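Local coordinates for protein aldehyde dehydrogenase (Listeria monocytogenes, PDB 3K9D) that probably oxidises an aldehyde or oxo group with NAD or NADP as the acceptor, at residues 52-57 against 155-160; 56-61 against 120-125; 41-46 against 127-132. All coordinates share one frame; numbering follows the deposited sequence.

Interaction 1. Residues 52-57 against 155-160; sequences EKLAKM and VRIISE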
ATOM      1  N   GLU A  52      -6.816 -18.469 -28.183  1.00 18.30           N
ATOM      2  CA  GLU A  52      -5.911 -19.278 -28.983  1.00 17.43           C
ATOM      3  C   GLU A  52      -4.876 -18.427 -29.714  1.00 15.42           C
ATOM      4  O   GLU A  52      -3.688 -18.745 -29.690  1.00 19.94           O
ATOM      5  CB  GLU A  52      -6.715 -20.131 -29.976  1.00 16.12           C
ATOM      6  CG  GLU A  52      -7.652 -21.134 -29.292  1.00 28.66           C
ATOM      7  CD  GLU A  52      -6.974 -22.462 -28.955  1.00 35.20           C
ATOM      8  OE1 GLU A  52      -5.797 -22.654 -29.321  1.00 18.26           O
ATOM      9  OE2 GLU A  52      -7.634 -23.322 -28.339  1.00 23.24           O
ATOM     10  N   LYS A  53      -5.351 -17.359 -30.360  1.00 16.86           N
ATOM     11  CA  LYS A  53      -4.519 -16.380 -31.056  1.00 24.06           C
ATOM     12  C   LYS A  53      -3.366 -15.835 -30.220  1.00 18.46           C
ATOM     13  O   LYS A  53      -2.214 -15.842 -30.660  1.00 15.96           O
ATOM     14  CB  LYS A  53      -5.378 -15.214 -31.569  1.00 18.57           C
ATOM     15  CG  LYS A  53      -4.555 -14.117 -32.216  1.00 25.05           C
ATOM     16  CD  LYS A  53      -5.380 -13.160 -33.042  1.00 31.93           C
ATOM     17  CE  LYS A  53      -4.469 -12.341 -33.930  1.00 31.54           C
ATOM     18  NZ  LYS A  53      -5.171 -11.169 -34.514  1.00 35.56           N
ATOM     19  N   LEU A  54      -3.701 -15.371 -29.020  1.00 16.31           N
ATOM     20  CA  LEU A  54      -2.750 -14.712 -28.134  1.00 19.60           C
ATOM     21  C   LEU A  54      -1.787 -15.693 -27.476  1.00  8.37           C
ATOM     22  O   LEU A  54      -0.593 -15.410 -27.382  1.00 19.63           O
ATOM     23  CB  LEU A  54      -3.501 -13.889 -27.086  1.00 14.99           C
ATOM     24  CG  LEU A  54      -4.328 -12.747 -27.683  1.00 15.39           C
ATOM     25  CD1 LEU A  54      -5.186 -12.103 -26.605  1.00 16.99           C
ATOM     26  CD2 LEU A  54      -3.409 -11.717 -28.395  1.00 13.97           C
ATOM     27  N   ALA A  55      -2.308 -16.844 -27.035  1.00 15.97           N
ATOM     28  CA  ALA A  55      -1.474 -17.956 -26.536  1.00  8.79           C
ATOM     29  C   ALA A  55      -0.423 -18.387 -27.558  1.00 16.47           C
ATOM     30  O   ALA A  55       0.741 -18.534 -27.200  1.00 12.91           O
ATOM     31  CB  ALA A  55      -2.338 -19.149 -26.157  1.00  9.67           C
ATOM     32  N   LYS A  56      -0.832 -18.574 -28.821  1.00 17.41           N
ATOM     33  CA  LYS A  56       0.119 -18.951 -29.888  1.00 16.15           C
ATOM     34  C   LYS A  56       1.157 -17.866 -30.169  1.00 16.31           C
ATOM     35  O   LYS A  56       2.330 -18.186 -30.313  1.00 15.12           O
ATOM     36  CB  LYS A  56      -0.588 -19.363 -31.192  1.00 16.28           C
ATOM     37  CG  LYS A  56       0.314 -20.074 -32.231  1.00 27.76           C
ATOM     38  CD  LYS A  56       1.229 -21.145 -31.601  1.00 28.25           C
ATOM     39  CE  LYS A  56       1.860 -22.031 -32.646  1.00 24.19           C
ATOM     40  NZ  LYS A  56       3.257 -22.407 -32.325  1.00 31.13           N
ATOM     41  N   MET A  57       0.726 -16.599 -30.240  1.00 14.67           N
ATOM     42  CA  MET A  57       1.656 -15.462 -30.382  1.00 19.64           C
ATOM     43  C   MET A  57       2.740 -15.471 -29.289  1.00 17.14           C
ATOM     44  O   MET A  57       3.936 -15.416 -29.592  1.00 18.07           O
ATOM     45  CB  MET A  57       0.916 -14.107 -30.402  1.00 17.74           C
ATOM     46  CG  MET A  57       0.153 -13.817 -31.695  1.00 26.85           C
ATOM     47  SD  MET A  57      -0.620 -12.180 -31.810  1.00 13.46           S
ATOM     48  CE  MET A  57       0.767 -11.224 -32.439  1.00 12.16           C
ATOM     49  N   VAL A 155      -3.304  -5.889 -26.254  1.00 21.00           N
ATOM     50  CA  VAL A 155      -3.732  -4.528 -25.972  1.00 17.18           C
ATOM     51  C   VAL A 155      -4.630  -4.002 -27.088  1.00 15.08           C
ATOM     52  O   VAL A 155      -5.706  -3.481 -26.808  1.00 20.89           O
ATOM     53  CB  VAL A 155      -2.529  -3.576 -25.699  1.00 17.50           C
ATOM     54  CG1 VAL A 155      -2.978  -2.097 -25.714  1.00 19.48           C
ATOM     55  CG2 VAL A 155      -1.884  -3.927 -24.377  1.00 15.60           C
ATOM     56  N   ARG A 156      -4.210  -4.178 -28.341  1.00 21.12           N
ATOM     57  CA  ARG A 156      -5.016  -3.764 -29.498  1.00 11.79           C
ATOM     58  C   ARG A 156      -6.428  -4.368 -29.477  1.00 14.40           C
ATOM     59  O   ARG A 156      -7.419  -3.650 -29.680  1.00 18.21           O
ATOM     60  CB  ARG A 156      -4.310  -4.137 -30.804  1.00 14.02           C
ATOM     61  CG  ARG A 156      -4.882  -3.419 -32.044  1.00 25.79           C
ATOM     62  CD  ARG A 156      -4.462  -4.087 -33.337  1.00 19.34           C
ATOM     63  NE  ARG A 156      -4.985  -5.453 -33.464  1.00 22.56           N
ATOM     64  CZ  ARG A 156      -6.172  -5.774 -33.972  1.00 20.19           C
ATOM     65  NH1 ARG A 156      -6.994  -4.826 -34.420  1.00 31.95           N
ATOM     66  NH2 ARG A 156      -6.540  -7.049 -34.041  1.00 20.81           N
ATOM     67  N   ILE A 157      -6.505  -5.674 -29.208  1.00 17.66           N
ATOM     68  CA  ILE A 157      -7.771  -6.426 -29.217  1.00 13.73           C
ATOM     69  C   ILE A 157      -8.745  -6.003 -28.109  1.00 12.21           C
ATOM     70  O   ILE A 157      -9.908  -5.719 -28.387  1.00 20.89           O
ATOM     71  CB  ILE A 157      -7.537  -7.971 -29.193  1.00 23.45           C
ATOM     72  CG1 ILE A 157      -7.076  -8.458 -30.573  1.00 29.30           C
ATOM     73  CG2 ILE A 157      -8.799  -8.736 -28.769  1.00 13.03           C
ATOM     74  CD1 ILE A 157      -6.608  -9.909 -30.594  1.00 18.80           C
ATOM     75  N   ILE A 158      -8.281  -5.951 -26.864  1.00 20.42           N
ATOM     76  CA  ILE A 158      -9.195  -5.664 -25.749  1.00 15.90           C
ATOM     77  C   ILE A 158      -9.591  -4.179 -25.683  1.00 20.90           C
ATOM     78  O   ILE A 158     -10.650  -3.840 -25.158  1.00 16.13           O
ATOM     79  CB  ILE A 158      -8.669  -6.226 -24.386  1.00 17.11           C
ATOM     80  CG1 ILE A 158      -7.440  -5.458 -23.910  1.00 17.67           C
ATOM     81  CG2 ILE A 158      -8.404  -7.762 -24.496  1.00 15.67           C
ATOM     82  CD1 ILE A 158      -6.797  -6.038 -22.660  1.00 19.45           C
ATOM     83  N   SER A 159      -8.733  -3.332 -26.265  1.00 19.78           N
ATOM     84  CA  SER A 159      -8.885  -1.884 -26.336  1.00 24.34           C
ATOM     85  C   SER A 159     -10.029  -1.525 -27.275  1.00 21.40           C
ATOM     86  O   SER A 159     -10.883  -0.719 -26.940  1.00 15.73           O
ATOM     87  CB  SER A 159      -7.592  -1.259 -26.868  1.00 16.95           C
ATOM     88  OG  SER A 159      -7.358   0.025 -26.325  1.00 28.78           O
ATOM     89  N   GLU A 160     -10.034  -2.140 -28.455  1.00 16.03           N
ATOM     90  CA  GLU A 160     -11.076  -1.934 -29.437  1.00 19.76           C
ATOM     91  C   GLU A 160     -12.454  -2.376 -28.942  1.00 15.54           C
ATOM     92  O   GLU A 160     -13.437  -1.695 -29.211  1.00 18.71           O
ATOM     93  CB  GLU A 160     -10.717  -2.616 -30.758  1.00 23.62           C
ATOM     94  CG  GLU A 160      -9.635  -1.889 -31.549  1.00 31.23           C
ATOM     95  CD  GLU A 160      -9.114  -2.697 -32.739  1.00 41.43           C
ATOM     96  OE1 GLU A 160      -8.038  -2.333 -33.266  1.00 21.21           O
ATOM     97  OE2 GLU A 160      -9.772  -3.688 -33.146  1.00 34.59           O
TER
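Ile157 reaches into the angle between Lys53 and Leu54, and its terminal methyl makes the closest apolar touches with both. CD1 stands anti to CA (chi2 171°), which carries it to the far end of the side chain and out across the wide gap between the helices. There Ile157 CD1 meets Leu54 CD2 at 4.3 Å, methyl against methyl. The second touch is with the aliphatic shaft of a lysine, Ile157 CD1 lying 4.3 Å from Lys53 CD. Lys53 is stretched out over its full length, so its methylenes run past the isoleucine while its ammonium travels on toward Arg156. That ammonium arrives at the edge of the guanidinium, near its plane, with Lys53 NZ 4.4 Å from Arg156 NH2. The two cations gather round a shared anion: Glu153, one turn before Arg156, forms salt bridges with Lys53 NZ through OE2 and with Arg156 NE through OE1. On the other flank, Arg156 NH1 is 2.9 Å from Glu160 OE1, a salt bridge whose hydrogen bond is weak because it bends to 120° at the hydrogen.

The helices run nearly antiparallel (158°), with axes 12.1 Å apart at closest approach. At this spacing the backbones stay apart and only the ends of side chains come together. Leu54 also rests on Thr122 of helix 121-134, and Ile157 on Ala46 of helix 33-49, so both are tied into neighbouring layers. No hydrogen bond directly joins 52-57 to 155-160. The chemistry therefore implies a thin apolar seam closed at the surface by an ionic cluster, in which Glu153 bridges the helices and probably offsets much of the positive charge that Lys53 and Arg156 bring together.

Interaction 2. Residues 56-61 against 120-125; sequences KMAHEE and NPTSTV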
ATOM      1  N   LYS A  56      -0.832 -18.574 -28.821  1.00 17.41           N
ATOM      2  CA  LYS A  56       0.119 -18.951 -29.888  1.00 16.15           C
ATOM      3  C   LYS A  56       1.157 -17.866 -30.169  1.00 16.31           C
ATOM      4  O   LYS A  56       2.330 -18.186 -30.313  1.00 15.12           O
ATOM      5  CB  LYS A  56      -0.588 -19.363 -31.192  1.00 16.28           C
ATOM      6  CG  LYS A  56       0.314 -20.074 -32.231  1.00 27.76           C
ATOM      7  CD  LYS A  56       1.229 -21.145 -31.601  1.00 28.25           C
ATOM      8  CE  LYS A  56       1.860 -22.031 -32.646  1.00 24.19           C
ATOM      9  NZ  LYS A  56       3.257 -22.407 -32.325  1.00 31.13           N
ATOM     10  N   MET A  57       0.726 -16.599 -30.240  1.00 14.67           N
ATOM     11  CA  MET A  57       1.656 -15.462 -30.382  1.00 19.64           C
ATOM     12  C   MET A  57       2.740 -15.471 -29.289  1.00 17.14           C
ATOM     13  O   MET A  57       3.936 -15.416 -29.592  1.00 18.07           O
ATOM     14  CB  MET A  57       0.916 -14.107 -30.402  1.00 17.74           C
ATOM     15  CG  MET A  57       0.153 -13.817 -31.695  1.00 26.85           C
ATOM     16  SD  MET A  57      -0.620 -12.180 -31.810  1.00 13.46           S
ATOM     17  CE  MET A  57       0.767 -11.224 -32.439  1.00 12.16           C
ATOM     18  N   ALA A  58       2.315 -15.589 -28.035  1.00 19.00           N
ATOM     19  CA  ALA A  58       3.227 -15.556 -26.888  1.00 20.14           C
ATOM     20  C   ALA A  58       4.187 -16.750 -26.887  1.00 17.90           C
ATOM     21  O   ALA A  58       5.377 -16.599 -26.571  1.00 17.63           O
ATOM     22  CB  ALA A  58       2.438 -15.494 -25.583  1.00 12.41           C
ATOM     23  N   HIS A  59       3.668 -17.917 -27.272  1.00 14.26           N
ATOM     24  CA  HIS A  59       4.457 -19.143 -27.374  1.00 16.21           C
ATOM     25  C   HIS A  59       5.528 -19.017 -28.459  1.00 17.07           C
ATOM     26  O   HIS A  59       6.684 -19.364 -28.221  1.00 14.86           O
ATOM     27  CB  HIS A  59       3.540 -20.360 -27.627  1.00 18.35           C
ATOM     28  CG  HIS A  59       4.271 -21.664 -27.722  1.00 22.05           C
ATOM     29  ND1 HIS A  59       4.287 -22.430 -28.868  1.00 21.90           N
ATOM     30  CD2 HIS A  59       5.015 -22.337 -26.813  1.00 23.36           C
ATOM     31  CE1 HIS A  59       5.016 -23.512 -28.664  1.00 23.16           C
ATOM     32  NE2 HIS A  59       5.471 -23.478 -27.426  1.00 23.05           N
ATOM     33  N   GLU A  60       5.148 -18.494 -29.629  1.00 18.96           N
ATOM     34  CA  GLU A  60       6.078 -18.332 -30.745  1.00 23.31           C
ATOM     35  C   GLU A  60       7.129 -17.243 -30.483  1.00 19.48           C
ATOM     36  O   GLU A  60       8.304 -17.409 -30.819  1.00 20.24           O
ATOM     37  CB  GLU A  60       5.332 -18.007 -32.047  1.00 24.78           C
ATOM     38  CG  GLU A  60       4.445 -19.115 -32.630  1.00 31.49           C
ATOM     39  CD  GLU A  60       3.537 -18.609 -33.763  1.00 38.89           C
ATOM     40  OE1 GLU A  60       3.391 -17.374 -33.911  1.00 51.61           O
ATOM     41  OE2 GLU A  60       2.965 -19.444 -34.500  1.00 45.64           O
ATOM     42  N   GLU A  61       6.696 -16.117 -29.916  1.00 17.48           N
ATOM     43  CA  GLU A  61       7.596 -14.985 -29.694  1.00 18.42           C
ATOM     44  C   GLU A  61       8.623 -15.248 -28.599  1.00 22.22           C
ATOM     45  O   GLU A  61       9.811 -15.041 -28.807  1.00 20.09           O
ATOM     46  CB  GLU A  61       6.814 -13.720 -29.349  1.00 22.66           C
ATOM     47  CG  GLU A  61       7.600 -12.431 -29.611  1.00 20.11           C
ATOM     48  CD  GLU A  61       6.781 -11.201 -29.307  1.00 23.49           C
ATOM     49  OE1 GLU A  61       5.609 -11.361 -28.908  1.00 18.72           O
ATOM     50  OE2 GLU A  61       7.317 -10.082 -29.463  1.00 24.99           O
ATOM     51  N   ASN A 120       4.239 -14.658 -18.430  1.00 23.05           N
ATOM     52  CA  ASN A 120       2.769 -14.714 -18.495  1.00 15.66           C
ATOM     53  C   ASN A 120       2.145 -13.523 -19.256  1.00 24.04           C
ATOM     54  O   ASN A 120       1.231 -12.886 -18.735  1.00 23.12           O
ATOM     55  CB  ASN A 120       2.160 -14.805 -17.070  1.00 11.97           C
ATOM     56  CG  ASN A 120       2.735 -15.956 -16.225  1.00 19.86           C
ATOM     57  OD1 ASN A 120       2.900 -17.072 -16.700  1.00 26.62           O
ATOM     58  ND2 ASN A 120       2.985 -15.682 -14.942  1.00 20.53           N
ATOM     59  N   PRO A 121       2.576 -13.260 -20.514  1.00 20.12           N
ATOM     60  CA  PRO A 121       2.388 -11.906 -21.082  1.00 20.30           C
ATOM     61  C   PRO A 121       0.981 -11.474 -21.486  1.00 20.95           C
ATOM     62  O   PRO A 121       0.573 -10.370 -21.140  1.00 19.53           O
ATOM     63  CB  PRO A 121       3.304 -11.899 -22.306  1.00 22.40           C
ATOM     64  CG  PRO A 121       3.451 -13.342 -22.696  1.00 17.70           C
ATOM     65  CD  PRO A 121       3.202 -14.184 -21.483  1.00 30.32           C
ATOM     66  N   THR A 122       0.247 -12.328 -22.193  1.00 19.15           N
ATOM     67  CA  THR A 122      -1.084 -11.983 -22.682  1.00 20.57           C
ATOM     68  C   THR A 122      -2.121 -12.100 -21.574  1.00 22.05           C
ATOM     69  O   THR A 122      -3.001 -11.247 -21.456  1.00 20.37           O
ATOM     70  CB  THR A 122      -1.496 -12.846 -23.908  1.00 22.96           C
ATOM     71  OG1 THR A 122      -1.496 -14.235 -23.542  1.00 18.20           O
ATOM     72  CG2 THR A 122      -0.524 -12.617 -25.054  1.00 21.80           C
ATOM     73  N   SER A 123      -1.996 -13.146 -20.762  1.00 17.84           N
ATOM     74  CA  SER A 123      -2.877 -13.382 -19.615  1.00 16.67           C
ATOM     75  C   SER A 123      -2.771 -12.265 -18.555  1.00 17.90           C
ATOM     76  O   SER A 123      -3.769 -11.866 -17.948  1.00 15.53           O
ATOM     77  CB  SER A 123      -2.608 -14.758 -18.983  1.00 17.97           C
ATOM     78  OG  SER A 123      -1.234 -14.939 -18.656  1.00 18.99           O
ATOM     79  N   THR A 124      -1.567 -11.750 -18.355  1.00 13.21           N
ATOM     80  CA  THR A 124      -1.365 -10.665 -17.383  1.00 16.74           C
ATOM     81  C   THR A 124      -2.004  -9.347 -17.863  1.00 19.22           C
ATOM     82  O   THR A 124      -2.650  -8.644 -17.072  1.00 20.51           O
ATOM     83  CB  THR A 124       0.138 -10.476 -17.000  1.00 15.26           C
ATOM     84  OG1 THR A 124       0.684 -11.721 -16.533  1.00 12.77           O
ATOM     85  CG2 THR A 124       0.301  -9.449 -15.896  1.00 17.99           C
ATOM     86  N   VAL A 125      -1.839  -9.029 -19.149  1.00 16.88           N
ATOM     87  CA  VAL A 125      -2.483  -7.849 -19.742  1.00 15.03           C
ATOM     88  C   VAL A 125      -3.998  -7.890 -19.580  1.00 16.50           C
ATOM     89  O   VAL A 125      -4.600  -6.925 -19.105  1.00 16.49           O
ATOM     90  CB  VAL A 125      -2.115  -7.654 -21.234  1.00 16.24           C
ATOM     91  CG1 VAL A 125      -3.005  -6.576 -21.891  1.00 14.93           C
ATOM     92  CG2 VAL A 125      -0.661  -7.270 -21.382  1.00 13.51           C
TER
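The carbonyl oxygen of Asn120, just ahead of the proline that meets Ala58, is gripped twice by a single residue. Thr124 OG1 donates to Asn120 O over 2.6 Å, and Thr124 N reaches the same Asn120 O at 3.0 Å, the two donors coming from opposite faces of the carbonyl plane. The hydroxyl approaches 30° out of that plane, which the side chain achieves by holding OG1 beside its own backbone N (chi1 -55°). The first turn of helix 121-134 is thus fastened from within.

Across the contact everything converges on one methyl. Ala58 CB points at the turn and sits 3.7 Å from Pro121 CG, the corner of the pyrrolidine ring. Its second neighbour is Thr122, whose CG2 lies 4.2 Å from Ala58 CB. That methyl is brought round beside the backbone N, while OG1 occupies the position between N and the carbonyl carbon and bonds to Asn74 of helix 67-85. The small alanine brings the backbones close, Ala58 CA being 6.9 Å from Pro121 CA.

Glu61 extends the link in another direction, its carboxylate oxygens accepting the backbone amides of Lys149 and Ala150 at the start of helix 148-164. Meanwhile the Asn120 side chain turns away from helix 51-62, bonds to Lys73 and lies against Thr249 and Ile250, in the loop that in relatives leads to the catalytic cysteine. An Asn-Pro helix start after the short loop that follows strand 102-116, and facing that loop, is characteristic of the coenzyme-binding domain of aldehyde dehydrogenases.

Interaction 3. Residues 41-46 against 127-132; sequences KAIADA and YKTLIS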
ATOM      1  N   LYS A  41     -16.969  -6.268 -19.193  1.00 20.09           N
ATOM      2  CA  LYS A  41     -17.520  -7.454 -19.865  1.00 25.39           C
ATOM      3  C   LYS A  41     -17.046  -7.565 -21.318  1.00 25.00           C
ATOM      4  O   LYS A  41     -16.747  -8.666 -21.795  1.00 26.48           O
ATOM      5  CB  LYS A  41     -19.057  -7.446 -19.746  1.00 17.57           C
ATOM      6  CG  LYS A  41     -19.865  -8.250 -20.798  1.00 22.09           C
ATOM      7  CD  LYS A  41     -20.061  -9.701 -20.422  1.00 28.51           C
ATOM      8  CE  LYS A  41     -21.446 -10.187 -20.827  1.00 40.59           C
ATOM      9  NZ  LYS A  41     -21.642 -10.248 -22.311  1.00 36.58           N
ATOM     10  N   ALA A  42     -16.955  -6.426 -22.007  1.00 20.55           N
ATOM     11  CA  ALA A  42     -16.459  -6.386 -23.388  1.00 25.30           C
ATOM     12  C   ALA A  42     -14.980  -6.766 -23.487  1.00 28.53           C
ATOM     13  O   ALA A  42     -14.562  -7.394 -24.465  1.00 16.58           O
ATOM     14  CB  ALA A  42     -16.676  -5.030 -23.981  1.00 20.30           C
ATOM     15  N   ILE A  43     -14.199  -6.375 -22.478  1.00 16.24           N
ATOM     16  CA  ILE A  43     -12.777  -6.722 -22.391  1.00 21.83           C
ATOM     17  C   ILE A  43     -12.621  -8.224 -22.159  1.00 24.95           C
ATOM     18  O   ILE A  43     -11.804  -8.898 -22.822  1.00 20.61           O
ATOM     19  CB  ILE A  43     -12.051  -5.892 -21.266  1.00 23.71           C
ATOM     20  CG1 ILE A  43     -12.014  -4.416 -21.649  1.00 15.07           C
ATOM     21  CG2 ILE A  43     -10.639  -6.406 -21.012  1.00 16.53           C
ATOM     22  CD1 ILE A  43     -11.728  -3.426 -20.474  1.00  9.26           C
ATOM     23  N   ALA A  44     -13.430  -8.739 -21.235  1.00 17.90           N
ATOM     24  CA  ALA A  44     -13.421 -10.151 -20.892  1.00 22.17           C
ATOM     25  C   ALA A  44     -13.811 -11.009 -22.091  1.00 18.70           C
ATOM     26  O   ALA A  44     -13.167 -12.027 -22.361  1.00 20.94           O
ATOM     27  CB  ALA A  44     -14.351 -10.419 -19.723  1.00 22.94           C
ATOM     28  N   ASP A  45     -14.827 -10.594 -22.810  1.00 20.78           N
ATOM     29  CA  ASP A  45     -15.265 -11.298 -23.987  1.00 16.10           C
ATOM     30  C   ASP A  45     -14.215 -11.297 -25.061  1.00 22.32           C
ATOM     31  O   ASP A  45     -13.911 -12.331 -25.581  1.00 18.61           O
ATOM     32  CB  ASP A  45     -16.581 -10.778 -24.502  1.00 23.36           C
ATOM     33  CG  ASP A  45     -17.716 -11.160 -23.650  1.00 26.89           C
ATOM     34  OD1 ASP A  45     -17.584 -12.019 -22.819  1.00 23.05           O
ATOM     35  OD2 ASP A  45     -18.762 -10.570 -23.813  1.00 26.03           O
ATOM     36  N   ALA A  46     -13.649 -10.149 -25.369  1.00 13.11           N
ATOM     37  CA  ALA A  46     -12.573 -10.044 -26.365  1.00 26.16           C
ATOM     38  C   ALA A  46     -11.324 -10.856 -26.009  1.00 15.92           C
ATOM     39  O   ALA A  46     -10.730 -11.483 -26.885  1.00 14.91           O
ATOM     40  CB  ALA A  46     -12.208  -8.603 -26.615  1.00 20.20           C
ATOM     41  N   TYR A 127      -5.925  -9.575 -17.521  1.00 17.76           N
ATOM     42  CA  TYR A 127      -6.275  -9.521 -16.109  1.00 19.14           C
ATOM     43  C   TYR A 127      -6.102  -8.125 -15.493  1.00 12.72           C
ATOM     44  O   TYR A 127      -7.004  -7.660 -14.835  1.00 15.41           O
ATOM     45  CB  TYR A 127      -5.475 -10.588 -15.338  1.00 21.81           C
ATOM     46  CG  TYR A 127      -5.058 -10.195 -13.942  1.00 14.62           C
ATOM     47  CD1 TYR A 127      -5.964 -10.236 -12.877  1.00 13.47           C
ATOM     48  CD2 TYR A 127      -3.742  -9.793 -13.677  1.00 19.15           C
ATOM     49  CE1 TYR A 127      -5.569  -9.857 -11.574  1.00 15.87           C
ATOM     50  CE2 TYR A 127      -3.345  -9.416 -12.384  1.00 16.05           C
ATOM     51  CZ  TYR A 127      -4.256  -9.457 -11.347  1.00 17.11           C
ATOM     52  OH  TYR A 127      -3.849  -9.086 -10.079  1.00 18.63           O
ATOM     53  N   LYS A 128      -4.958  -7.482 -15.732  1.00 12.70           N
ATOM     54  CA  LYS A 128      -4.667  -6.140 -15.186  1.00 16.19           C
ATOM     55  C   LYS A 128      -5.615  -5.089 -15.745  1.00 19.26           C
ATOM     56  O   LYS A 128      -6.043  -4.201 -15.017  1.00 16.85           O
ATOM     57  CB  LYS A 128      -3.222  -5.710 -15.467  1.00 20.63           C
ATOM     58  CG  LYS A 128      -2.174  -6.479 -14.690  1.00 13.07           C
ATOM     59  CD  LYS A 128      -0.805  -5.787 -14.746  1.00 12.34           C
ATOM     60  CE  LYS A 128       0.160  -6.446 -13.739  1.00 20.95           C
ATOM     61  NZ  LYS A 128       1.590  -6.094 -13.930  1.00 15.87           N
ATOM     62  N   THR A 129      -5.930  -5.211 -17.035  1.00 13.16           N
ATOM     63  CA  THR A 129      -6.837  -4.306 -17.716  1.00 14.36           C
ATOM     64  C   THR A 129      -8.204  -4.385 -17.049  1.00 16.46           C
ATOM     65  O   THR A 129      -8.739  -3.368 -16.611  1.00 22.02           O
ATOM     66  CB  THR A 129      -6.949  -4.638 -19.206  1.00  6.82           C
ATOM     67  OG1 THR A 129      -5.688  -4.432 -19.840  1.00 17.12           O
ATOM     68  CG2 THR A 129      -7.988  -3.735 -19.892  1.00 19.85           C
ATOM     69  N   LEU A 130      -8.727  -5.605 -16.937  1.00 18.26           N
ATOM     70  CA  LEU A 130     -10.031  -5.867 -16.337  1.00 18.68           C
ATOM     71  C   LEU A 130     -10.173  -5.297 -14.942  1.00 22.45           C
ATOM     72  O   LEU A 130     -11.177  -4.656 -14.642  1.00 21.88           O
ATOM     73  CB  LEU A 130     -10.283  -7.371 -16.263  1.00 25.87           C
ATOM     74  CG  LEU A 130     -10.752  -8.077 -17.523  1.00 16.33           C
ATOM     75  CD1 LEU A 130     -10.488  -9.542 -17.364  1.00 14.05           C
ATOM     76  CD2 LEU A 130     -12.208  -7.812 -17.777  1.00 18.88           C
ATOM     77  N   ILE A 131      -9.174  -5.530 -14.093  1.00 13.06           N
ATOM     78  CA  ILE A 131      -9.227  -5.023 -12.714  1.00 19.56           C
ATOM     79  C   ILE A 131      -9.023  -3.489 -12.573  1.00 13.78           C
ATOM     80  O   ILE A 131      -9.691  -2.853 -11.759  1.00 15.58           O
ATOM     81  CB  ILE A 131      -8.340  -5.865 -11.728  1.00 12.56           C
ATOM     82  CG1 ILE A 131      -6.842  -5.751 -12.056  1.00 14.70           C
ATOM     83  CG2 ILE A 131      -8.805  -7.340 -11.749  1.00 17.67           C
ATOM     84  CD1 ILE A 131      -5.937  -6.254 -10.975  1.00 13.18           C
ATOM     85  N   SER A 132      -8.135  -2.911 -13.385  1.00 17.79           N
ATOM     86  CA  SER A 132      -7.925  -1.456 -13.407  1.00 19.68           C
ATOM     87  C   SER A 132      -9.155  -0.714 -13.901  1.00 22.26           C
ATOM     88  O   SER A 132      -9.643   0.199 -13.231  1.00 15.21           O
ATOM     89  CB  SER A 132      -6.720  -1.068 -14.267  1.00 16.26           C
ATOM     90  OG  SER A 132      -5.543  -1.707 -13.802  1.00 20.81           O
TER
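Helices 33-49 and 121-134 run nearly antiparallel here, at 168°, with segment axes 9.7 Å apart. The backbones come nearest where Ile43 CA stands 6.7 Å from Leu130 CA, and those same two residues carry most of the packing.

Their side chains slide past each other in opposite directions. Ile43 offers its CG2 branch to the fork of the leucine, with Ile43 CG2 3.9 Å from Leu130 CD2. The same leucine methyl also reaches the next residue, where Leu130 CD2 lies 3.9 Å from Ala44 CB and rests on the alanine's backbone N. Ile43 in turn sends its other branch across Thr129, Ile43 CD1 meeting Thr129 CG2 at 3.8 Å. With Thr129 OG1 beside the backbone N (chi1 -64°), CG2 is left anti to that N and faces Ile43; the hydroxyl bonds to Val125 O, so the polar end is satisfied within its own helix.

Ile158 of helix 148-164 packs on both Ile43 and Thr129. Helix 121-134 links the adjacent parallel strands 102-116 and 138-143, a beta-alpha-beta crossover of the Rossmann-like domain, and helix 33-49 forms a further layer over it.

Overall arrangement
The three contacts join four helices on one side of the coenzyme-binding domain. Interactions 2 and 3 are buried and apolar across the interface; they use different turns of helix 121-134, which is met by helix 51-62 at its start and by helix 33-49 about two turns farther on. Interaction 1 lies nearer the surface, where helix 51-62 turns to helix 148-164 instead and charged groups join the methyls. Short residues allow close backbones at 56-61 with 120-125, whereas 52-57 and 155-160 meet only through the ends of their side chains. Val155 and Ile158 pack on Val125, and Ile158 also reaches Thr129, so interaction 1 packs against both others, which adjoin only along helix 121-134.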